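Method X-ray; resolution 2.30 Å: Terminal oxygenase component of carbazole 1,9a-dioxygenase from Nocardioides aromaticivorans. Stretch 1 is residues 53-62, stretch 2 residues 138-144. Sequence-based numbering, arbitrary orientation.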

# COMPACT_ATOMS: atom_id res chain seq x y z
N THR A 53 -15.86 2.13 -13.16
CA THR A 53 -14.95 1.06 -13.52
C THR A 53 -15.79 -0.20 -13.45
O THR A 53 -16.36 -0.52 -12.40
N MET A 54 -15.87 -0.92 -14.56
CA MET A 54 -16.67 -2.13 -14.61
C MET A 54 -15.87 -3.28 -15.18
O MET A 54 -15.31 -3.18 -16.27
N LEU A 55 -15.83 -4.38 -14.44
CA LEU A 55 -15.11 -5.57 -14.87
C LEU A 55 -13.71 -5.22 -15.37
O LEU A 55 -13.28 -5.71 -16.42
N GLY A 56 -13.01 -4.38 -14.62
CA GLY A 56 -11.66 -3.98 -14.97
C GLY A 56 -11.55 -2.84 -15.98
O GLY A 56 -10.47 -2.30 -16.19
N GLU A 57 -12.66 -2.47 -16.61
CA GLU A 57 -12.64 -1.40 -17.61
C GLU A 57 -13.08 -0.05 -17.07
O GLU A 57 -14.11 0.07 -16.41
N LYS A 58 -12.28 0.98 -17.34
CA LYS A 58 -12.62 2.33 -16.91
C LYS A 58 -13.54 2.90 -17.98
O LYS A 58 -13.19 2.96 -19.16
N VAL A 59 -14.73 3.31 -17.57
CA VAL A 59 -15.71 3.84 -18.49
C VAL A 59 -16.11 5.25 -18.10
O VAL A 59 -16.21 5.57 -16.92
N LEU A 60 -16.35 6.09 -19.10
CA LEU A 60 -16.76 7.46 -18.85
C LEU A 60 -18.20 7.62 -19.33
O LEU A 60 -18.52 7.32 -20.48
N LEU A 61 -19.08 8.08 -18.44
CA LEU A 61 -20.47 8.27 -18.80
C LEU A 61 -20.80 9.76 -18.87
O LEU A 61 -20.25 10.56 -18.12
N THR A 62 -21.70 10.11 -19.78
CA THR A 62 -22.14 11.49 -19.90
C THR A 62 -23.50 11.49 -20.59
O THR A 62 -23.94 10.46 -21.11
N VAL A 138 -32.13 3.14 -14.03
CA VAL A 138 -30.78 2.59 -13.92
C VAL A 138 -30.06 2.57 -15.26
O VAL A 138 -30.61 2.14 -16.27
N VAL A 139 -28.81 3.03 -15.25
CA VAL A 139 -27.99 3.05 -16.44
C VAL A 139 -27.25 1.73 -16.59
O VAL A 139 -26.37 1.41 -15.79
N PHE A 140 -27.62 0.95 -17.61
CA PHE A 140 -26.97 -0.33 -17.86
C PHE A 140 -26.00 -0.18 -19.02
O PHE A 140 -26.25 0.56 -19.97
N VAL A 141 -24.88 -0.89 -18.93
CA VAL A 141 -23.85 -0.86 -19.96
C VAL A 141 -23.54 -2.30 -20.36
O VAL A 141 -23.43 -3.17 -19.50
N PHE A 142 -23.41 -2.55 -21.66
CA PHE A 142 -23.11 -3.90 -22.11
C PHE A 142 -21.60 -4.08 -22.20
O PHE A 142 -20.93 -3.42 -23.00
N ILE A 143 -21.07 -4.97 -21.37
CA ILE A 143 -19.63 -5.25 -21.35
C ILE A 143 -19.36 -6.56 -22.07
O ILE A 143 -19.97 -7.58 -21.76
N GLY A 144 -18.43 -6.55 -23.01
CA GLY A 144 -18.10 -7.76 -23.75
C GLY A 144 -17.87 -7.47 -25.22
O GLY A 144 -18.13 -6.36 -25.68

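The direct contacts between the two stretches are made by side chains, and no direct hydrogen bond joins them; the axes of strands 57-62 and 138-143 come no closer than 10.7 Å, too far for backbone pairing. Their N-to-C directions differ by 139°, so the start of stretch 2 lies near the end of stretch 1, and its end near the turn near the start of stretch 1.

Along stretch 2 the side chains alternate, as expected of an extended strand. Val-138 is out of reach of stretch 1. Val-139 (t) points toward it and makes the outermost contact at this end, its CG1 lying 4.4 Å from CD1 of Leu-61. Leu-61 adopts the mt rotamer, and its two methyl groups reach successive inward residues of stretch 2: while CD1 meets Val-139, CD2 lies 4.3 Å from CG2 of Val-141. Between these two valines, Phe-140 (chi1 m) points away and leaves the contact to its neighbours.

Val-141 (t) is approached from two sides of its side chain. Besides the Leu-61 contact at CG2, the CB of Val-141 lies 4.0 Å from CE of Met-54. The methionine, in the mtp rotamer, extends its chain toward stretch 2 so that the terminal methyl bridges part of the gap between the backbones. Phe-142 (chi1 t) again points away.

Ile-143, in the mm rotamer, has the largest area covered by stretch 1, 97 Å², and touches three of its residues. Ile-143 CG1 lies 4.1 Å from Met-54 CE, so this one methyl packs against both Val-141 and Ile-143. Ile-143 CG2 is 4.1 Å from CD2 of Leu-55 (mp) and 3.3 Å from OE2 of Glu-57. The latter is a close approach of a methyl to a carboxylate oxygen, not a polar bond. Val-59 (t) also points toward stretch 2, but its CG2 stays 5.0 Å from CD1 of Ile-143 and it makes no close contact. Met-54, Leu-55 and Glu-57 are brought together by a type I' turn, closed by backbone hydrogen bonds from Met-54 N to Glu-57 O (2.7 Å) and from Glu-57 N to Met-54 O (2.8 Å).

The polar link comes at the end of the stretch, through water. Glu-57, with chi1 m and chi2 t, points toward stretch 2, and water 1 donates to its OE2 at 2.8 Å while accepting from Gly-144 N, also at 2.8 Å. The water thus ties the carboxylate to a backbone amide that it does not bond directly. Gly-144 has no side chain, and its backbone angles by themselves call for glycine.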

# COMPACT_ATOMS: atom_id res chain seq x y z
CB THR A 53 -13.77 0.96 -12.53
OG1 THR A 53 -13.03 2.19 -12.55
CG2 THR A 53 -12.83 -0.18 -12.92
CB MET A 54 -17.91 -1.89 -15.47
CG MET A 54 -18.82 -0.78 -14.96
SD MET A 54 -20.11 -0.34 -16.13
CE MET A 54 -21.12 -1.83 -16.10
CB LEU A 55 -15.91 -6.30 -15.95
CG LEU A 55 -17.21 -6.98 -15.51
CD1 LEU A 55 -18.31 -5.96 -15.27
CD2 LEU A 55 -17.65 -7.96 -16.59
CB GLU A 57 -13.53 -1.76 -18.80
CG GLU A 57 -13.09 -3.00 -19.56
CD GLU A 57 -13.93 -3.23 -20.81
OE1 GLU A 57 -13.84 -2.41 -21.74
OE2 GLU A 57 -14.69 -4.22 -20.84
CB LYS A 58 -11.36 3.18 -16.75
CG LYS A 58 -10.47 2.76 -15.58
CD LYS A 58 -9.20 3.60 -15.50
CE LYS A 58 -9.49 5.06 -15.14
NZ LYS A 58 -10.02 5.23 -13.75
CB VAL A 59 -16.98 2.96 -18.51
CG1 VAL A 59 -17.97 3.48 -19.55
CG2 VAL A 59 -16.60 1.50 -18.79
CB LEU A 60 -15.87 8.44 -19.61
CG LEU A 60 -16.18 9.93 -19.42
CD1 LEU A 60 -15.83 10.35 -18.00
CD2 LEU A 60 -15.40 10.76 -20.43
CB LEU A 61 -21.40 7.63 -17.76
CG LEU A 61 -21.24 6.15 -17.41
CD1 LEU A 61 -22.19 5.82 -16.27
CD2 LEU A 61 -21.53 5.28 -18.62
CB THR A 62 -21.16 12.34 -20.75
OG1 THR A 62 -21.58 13.71 -20.72
CG2 THR A 62 -21.13 11.86 -22.19
CB VAL A 138 -30.79 1.16 -13.34
CG1 VAL A 138 -29.37 0.64 -13.22
CG2 VAL A 138 -31.47 1.16 -11.98
CB VAL A 139 -26.94 4.18 -16.39
CG1 VAL A 139 -26.02 4.09 -17.61
CG2 VAL A 139 -27.64 5.53 -16.33
CB PHE A 140 -28.02 -1.40 -18.20
CG PHE A 140 -28.91 -1.77 -17.04
CD1 PHE A 140 -28.48 -2.68 -16.08
CD2 PHE A 140 -30.16 -1.17 -16.88
CE1 PHE A 140 -29.29 -3.00 -14.99
CE2 PHE A 140 -30.97 -1.48 -15.79
CZ PHE A 140 -30.54 -2.40 -14.84
CB VAL A 141 -22.55 -0.21 -19.43
CG1 VAL A 141 -21.49 -0.22 -20.51
CG2 VAL A 141 -22.83 1.22 -18.97
CB PHE A 142 -23.75 -4.16 -23.47
CG PHE A 142 -23.74 -5.62 -23.87
CD1 PHE A 142 -24.67 -6.50 -23.33
CD2 PHE A 142 -22.77 -6.11 -24.73
CE1 PHE A 142 -24.64 -7.86 -23.64
CE2 PHE A 142 -22.72 -7.47 -25.05
CZ PHE A 142 -23.66 -8.34 -24.51
CB ILE A 143 -19.11 -5.38 -19.89
CG1 ILE A 143 -19.56 -4.17 -19.06
CG2 ILE A 143 -17.59 -5.49 -19.90
CD1 ILE A 143 -18.98 -2.85 -19.50
O HOH W 1 -16.20 -4.82 -23.11